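Local coordinates for protein acarbose Kinase Mak1 (PDB 6WB4) that phosphorylates the antidiabetic drug acarbose, probably by transferring a phosphate from ATP as a carbohydrate kinase of the pfkB (ribokinase-like) family, at residues Val229-Gly232 against Ala236-Trp239; Leu245-Ser250 against Asp282-Ala287. All coordinates share one frame; numbering follows the deposited sequence.

Contact 1 of 2, residues Val229-Gly232 against Ala236-Trp239; sequences VMAG and ARVW. With ATP (adenosine-5'-triphosphate), chain H.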
loop_
_atom_site.group_PDB
_atom_site.type_symbol
_atom_site.label_atom_id
_atom_site.label_comp_id
_atom_site.label_asym_id
_atom_site.label_seq_id
_atom_site.Cartn_x
_atom_site.Cartn_y
_atom_site.Cartn_z
ATOM N N VAL B 229 28.721 7.281 13.715
ATOM C CA VAL B 229 28.154 7.927 12.542
ATOM C C VAL B 229 28.288 7.011 11.350
ATOM O O VAL B 229 29.391 6.621 10.976
ATOM C CB VAL B 229 28.833 9.272 12.238
ATOM C CG1 VAL B 229 28.138 9.954 11.073
ATOM C CG2 VAL B 229 28.806 10.165 13.477
HETATM N N MSE B 230 27.157 6.660 10.760
HETATM C CA MSE B 230 27.153 5.793 9.595
HETATM C C MSE B 230 27.054 6.619 8.316
HETATM O O MSE B 230 26.316 7.607 8.259
HETATM C CB MSE B 230 26.016 4.780 9.710
HETATM C CG MSE B 230 26.332 3.680 10.724
HETATM SE SE MSE B 230 24.777 2.865 11.552
HETATM C CE MSE B 230 23.936 4.489 12.216
ATOM N N ALA B 231 27.821 6.224 7.303
ATOM C CA ALA B 231 27.964 7.034 6.097
ATOM C C ALA B 231 27.829 6.217 4.817
ATOM O O ALA B 231 28.171 6.689 3.733
ATOM C CB ALA B 231 29.291 7.747 6.117
ATOM N N GLY B 232 27.332 4.995 4.953
ATOM C CA GLY B 232 27.066 4.140 3.812
ATOM C C GLY B 232 28.270 3.886 2.929
ATOM O O GLY B 232 29.137 3.077 3.264
ATOM N N ALA B 236 31.930 3.952 8.024
ATOM C CA ALA B 236 31.440 4.452 9.305
ATOM C C ALA B 236 32.528 5.140 10.116
ATOM O O ALA B 236 33.716 4.835 9.985
ATOM C CB ALA B 236 30.837 3.321 10.115
ATOM N N ARG B 237 32.101 6.088 10.943
ATOM C CA ARG B 237 32.988 6.826 11.825
ATOM C C ARG B 237 32.493 6.707 13.255
ATOM O O ARG B 237 31.313 6.916 13.533
ATOM C CB ARG B 237 33.106 8.292 11.372
ATOM C CG ARG B 237 33.876 8.428 10.047
ATOM C CD ARG B 237 34.047 9.863 9.536
ATOM N NE ARG B 237 33.130 10.226 8.455
ATOM C CZ ARG B 237 31.844 10.517 8.612
ATOM N NH1 ARG B 237 31.296 10.461 9.815
ATOM N NH2 ARG B 237 31.101 10.845 7.562
ATOM N N VAL B 238 33.409 6.347 14.151
ATOM C CA VAL B 238 33.089 6.164 15.561
ATOM C C VAL B 238 33.835 7.153 16.447
ATOM O O VAL B 238 35.066 7.176 16.487
ATOM C CB VAL B 238 33.417 4.734 16.036
ATOM C CG1 VAL B 238 33.104 4.587 17.509
ATOM C CG2 VAL B 238 32.635 3.709 15.232
ATOM N N TRP B 239 33.077 7.976 17.157
ATOM C CA TRP B 239 33.653 8.942 18.071
ATOM C C TRP B 239 33.560 8.469 19.505
ATOM O O TRP B 239 32.484 8.089 19.949
ATOM C CB TRP B 239 32.935 10.284 17.952
ATOM C CG TRP B 239 32.893 10.848 16.582
ATOM C CD1 TRP B 239 32.054 10.490 15.569
ATOM C CD2 TRP B 239 33.703 11.907 16.080
ATOM N NE1 TRP B 239 32.309 11.252 14.457
ATOM C CE2 TRP B 239 33.320 12.133 14.747
ATOM C CE3 TRP B 239 34.732 12.685 16.626
ATOM C CZ2 TRP B 239 33.920 13.102 13.952
ATOM C CZ3 TRP B 239 35.329 13.643 15.836
ATOM C CH2 TRP B 239 34.919 13.848 14.515
HETATM P PG ATP H . 18.423 3.395 7.520
HETATM O O1G ATP H . 18.041 3.165 6.075
HETATM O O2G ATP H . 18.154 4.792 8.030
HETATM O O3G ATP H . 17.994 2.294 8.458
HETATM P PB ATP H . 20.948 4.407 6.793
HETATM O O1B ATP H . 20.465 4.587 5.373
HETATM O O2B ATP H . 21.071 5.603 7.711
HETATM O O3B ATP H . 20.030 3.294 7.514
HETATM P PA ATP H . 23.621 4.225 5.920
HETATM O O1A ATP H . 24.086 5.504 6.577
HETATM O O2A ATP H . 23.263 4.228 4.451
HETATM O O3A ATP H . 22.369 3.652 6.756
HETATM O "O5'" ATP H . 24.726 3.075 6.175
HETATM C "C5'" ATP H . 24.792 2.405 7.438
HETATM C "C4'" ATP H . 25.985 1.451 7.528
HETATM O "O4'" ATP H . 25.791 0.302 6.697
HETATM C "C3'" ATP H . 27.296 2.094 7.103
HETATM O "O3'" ATP H . 28.067 2.490 8.237
HETATM C "C2'" ATP H . 28.029 1.021 6.324
HETATM O "O2'" ATP H . 29.040 0.403 7.128
HETATM C "C1'" ATP H . 26.964 0.011 5.933
HETATM N N9 ATP H . 26.682 0.295 4.509
HETATM C C8 ATP H . 25.621 0.983 4.040
HETATM N N7 ATP H . 25.661 1.090 2.687
HETATM C C5 ATP H . 26.779 0.462 2.276
HETATM C C6 ATP H . 27.427 0.196 0.974
HETATM N N6 ATP H . 26.869 0.639 -0.176
HETATM N N1 ATP H . 28.586 -0.498 0.980
HETATM C C2 ATP H . 29.144 -0.943 2.123
HETATM N N3 ATP H . 28.613 -0.741 3.340
HETATM C C4 ATP H . 27.451 -0.059 3.478
#
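The two methyls of V229 each lie against the edge of a flat group borne by the opposite strand. CG1 sits near the plane of the R237 guanidinium, 3.4 Å from R237 NH1, while CG2 meets the pyrrole edge of W239, 3.8 Å from W239 NE1. With CG1 anti to the backbone N (chi1 -176°) and CG2 anti to the carbonyl carbon, the valine splits its branches between the two partners. A231 CB approaches the same guanidinium obliquely and lies nearest to NH2. Carboxylates hold both flat groups in place: E211 forms a salt bridge with NH1 of R237 and accepts a hydrogen bond from NE1 of W239, and E234 pairs with NH2 of R237. The charge of this partly exposed arginine is therefore likely to be well balanced.

Beneath these side chains runs a beta hairpin, strands 226-230 and 236-240, at the antiparallel end of the large, mostly parallel sheet of this ribokinase-like fold. V229 and R237 form a hydrogen-bonded pair, with V229 N donating to R237 O at 2.6 Å and R237 N to V229 O at 2.8 Å, the latter almost straight at 178°. The next pair, M230 with A236, is non-hydrogen-bonded and sends its side chains to the other face, where ATP lies. There the CG of M230, a selenomethionine from labelling, comes within 3.3 Å of ATP O3', and A236 CB within 3.4 Å of the same oxygen, so the ribose edge is bordered from both strands. Past the pair the hairpin opens in a classic beta bulge, where A231 and G232 both face G235, whose carbonyl oxygen is hydrogen-bonded to the nucleotide. G232, with a positive phi of 57°, leads the chain past the nucleotide, its N lying near ATP O5'.

Contact 2 of 2, residues Leu245-Ser250 against Asp282-Ala287; sequences LPLRIS and DIFGAA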
loop_
_atom_site.group_PDB
_atom_site.type_symbol
_atom_site.label_atom_id
_atom_site.label_comp_id
_atom_site.label_asym_id
_atom_site.label_seq_id
_atom_site.Cartn_x
_atom_site.Cartn_y
_atom_site.Cartn_z
ATOM N N LEU B 245 39.753 12.384 17.872
ATOM C CA LEU B 245 39.635 11.998 16.476
ATOM C C LEU B 245 38.696 10.806 16.327
ATOM O O LEU B 245 38.624 9.954 17.214
ATOM C CB LEU B 245 41.014 11.669 15.900
ATOM C CG LEU B 245 41.811 12.873 15.393
ATOM C CD1 LEU B 245 43.006 12.420 14.563
ATOM C CD2 LEU B 245 40.918 13.838 14.615
ATOM N N PRO B 246 37.962 10.749 15.207
ATOM C CA PRO B 246 37.046 9.629 14.972
ATOM C C PRO B 246 37.789 8.358 14.584
ATOM O O PRO B 246 38.776 8.433 13.852
ATOM C CB PRO B 246 36.183 10.122 13.812
ATOM C CG PRO B 246 37.076 11.039 13.059
ATOM C CD PRO B 246 37.972 11.698 14.079
ATOM N N LEU B 247 37.328 7.213 15.074
ATOM C CA LEU B 247 37.767 5.932 14.530
ATOM C C LEU B 247 37.062 5.715 13.202
ATOM O O LEU B 247 35.832 5.722 13.133
ATOM C CB LEU B 247 37.473 4.782 15.498
ATOM C CG LEU B 247 38.628 4.352 16.407
ATOM C CD1 LEU B 247 39.275 5.559 17.090
ATOM C CD2 LEU B 247 38.146 3.347 17.442
ATOM N N ARG B 248 37.841 5.551 12.142
ATOM C CA ARG B 248 37.271 5.392 10.813
ATOM C C ARG B 248 37.205 3.922 10.402
ATOM O O ARG B 248 38.203 3.211 10.483
ATOM C CB ARG B 248 38.096 6.198 9.813
ATOM C CG ARG B 248 38.171 7.681 10.175
ATOM C CD ARG B 248 38.954 8.492 9.159
ATOM N NE ARG B 248 38.378 9.820 8.977
ATOM C CZ ARG B 248 38.657 10.864 9.750
ATOM N NH1 ARG B 248 39.508 10.738 10.762
ATOM N NH2 ARG B 248 38.087 12.037 9.511
ATOM N N ILE B 249 36.029 3.464 9.980
ATOM C CA ILE B 249 35.861 2.063 9.588
ATOM C C ILE B 249 35.418 1.943 8.140
ATOM O O ILE B 249 34.269 2.224 7.804
ATOM C CB ILE B 249 34.848 1.311 10.478
ATOM C CG1 ILE B 249 35.298 1.322 11.936
ATOM C CG2 ILE B 249 34.749 -0.134 10.045
ATOM C CD1 ILE B 249 34.792 2.483 12.707
ATOM N N SER B 250 36.329 1.472 7.301
ATOM C CA SER B 250 36.081 1.339 5.875
ATOM C C SER B 250 34.971 0.333 5.616
ATOM O O SER B 250 34.840 -0.652 6.347
ATOM C CB SER B 250 37.361 0.917 5.155
ATOM O OG SER B 250 38.455 1.731 5.542
ATOM N N ASP B 282 34.842 -4.533 23.418
ATOM C CA ASP B 282 35.773 -3.717 22.645
ATOM C C ASP B 282 35.053 -2.971 21.541
ATOM O O ASP B 282 34.465 -3.571 20.643
ATOM C CB ASP B 282 36.885 -4.560 22.029
ATOM C CG ASP B 282 37.971 -3.705 21.403
ATOM O OD1 ASP B 282 38.536 -2.857 22.116
ATOM O OD2 ASP B 282 38.251 -3.859 20.199
ATOM N N ILE B 283 35.112 -1.652 21.621
ATOM C CA ILE B 283 34.407 -0.785 20.697
ATOM C C ILE B 283 34.927 -0.863 19.262
ATOM O O ILE B 283 34.137 -0.891 18.318
ATOM C CB ILE B 283 34.466 0.675 21.185
ATOM C CG1 ILE B 283 33.848 1.611 20.154
ATOM C CG2 ILE B 283 35.901 1.088 21.475
ATOM C CD1 ILE B 283 33.808 3.017 20.608
ATOM N N PHE B 284 36.241 -0.921 19.092
ATOM C CA PHE B 284 36.818 -0.909 17.756
ATOM C C PHE B 284 36.366 -2.153 16.984
ATOM O O PHE B 284 35.961 -2.066 15.823
ATOM C CB PHE B 284 38.342 -0.832 17.835
ATOM C CG PHE B 284 39.006 -0.589 16.511
ATOM C CD1 PHE B 284 38.285 -0.093 15.437
ATOM C CD2 PHE B 284 40.355 -0.857 16.341
ATOM C CE1 PHE B 284 38.889 0.127 14.217
ATOM C CE2 PHE B 284 40.968 -0.635 15.123
ATOM C CZ PHE B 284 40.233 -0.142 14.058
ATOM N N GLY B 285 36.434 -3.306 17.640
ATOM C CA GLY B 285 36.006 -4.551 17.039
ATOM C C GLY B 285 34.499 -4.638 16.870
ATOM O O GLY B 285 34.009 -5.240 15.911
ATOM N N ALA B 286 33.758 -4.034 17.793
ATOM C CA ALA B 286 32.301 -4.011 17.688
ATOM C C ALA B 286 31.886 -3.217 16.454
ATOM O O ALA B 286 30.884 -3.527 15.804
ATOM C CB ALA B 286 31.674 -3.423 18.943
ATOM N N ALA B 287 32.668 -2.193 16.132
ATOM C CA ALA B 287 32.420 -1.397 14.941
ATOM C C ALA B 287 32.633 -2.217 13.672
ATOM O O ALA B 287 31.851 -2.111 12.725
ATOM C CB ALA B 287 33.310 -0.167 14.931
#
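I249 and A287 meet where the edge strand of the large sheet lies under a helix, an example of the alpha/beta layering of the ribokinase-like fold: strand 247-249 runs nearly parallel to the start of helix 283-298, at 24°, with the segment axes 9.7 Å apart. The side chain of I249 can be followed outward. Its CB points toward the helix. CG1, anti to the carbonyl carbon (chi1 -60°), comes next and has two neighbours, A287 CB at 3.9 Å and the edge of the F284 ring, near whose plane it lies. CD1, at the tip, ends 3.8 Å from A287 CB, so the small alanine receives the last two carbons of the isoleucine. Two residues earlier, L247 also points toward the helix and brings its CD2 obliquely to the F284 ring. With CG anti to the backbone N (chi1 -171°), that ring swings over to the strand and flanks both residues. Beside this helix, helix 265-280 packs on A286 through F273 and Y277. D282 is the N-cap: G285 N donates to D282 OD2 at 3.2 Å, reaching the oxygen from above the carboxylate plane.

How the contacts relate
From the N terminus, the chain builds a small four-stranded sheet and most of the large one before it reaches strand 226-230. Contact 1 then closes a tight hairpin loop of three residues, 233-235, and contact 2 a much wider one of 31 residues that contains helix 265-280. The two loops neither nest nor cross, since the first is complete before the second opens. Strand 236-240 joins them: V238 O and A236 O are probably hydrogen-bonded to L247 N and I249 N. V238 also packs on I249 and I283, which continues the hairpin into the helix layer. Together they tie the ATP-bordering hairpin to the outermost strand and its covering helix.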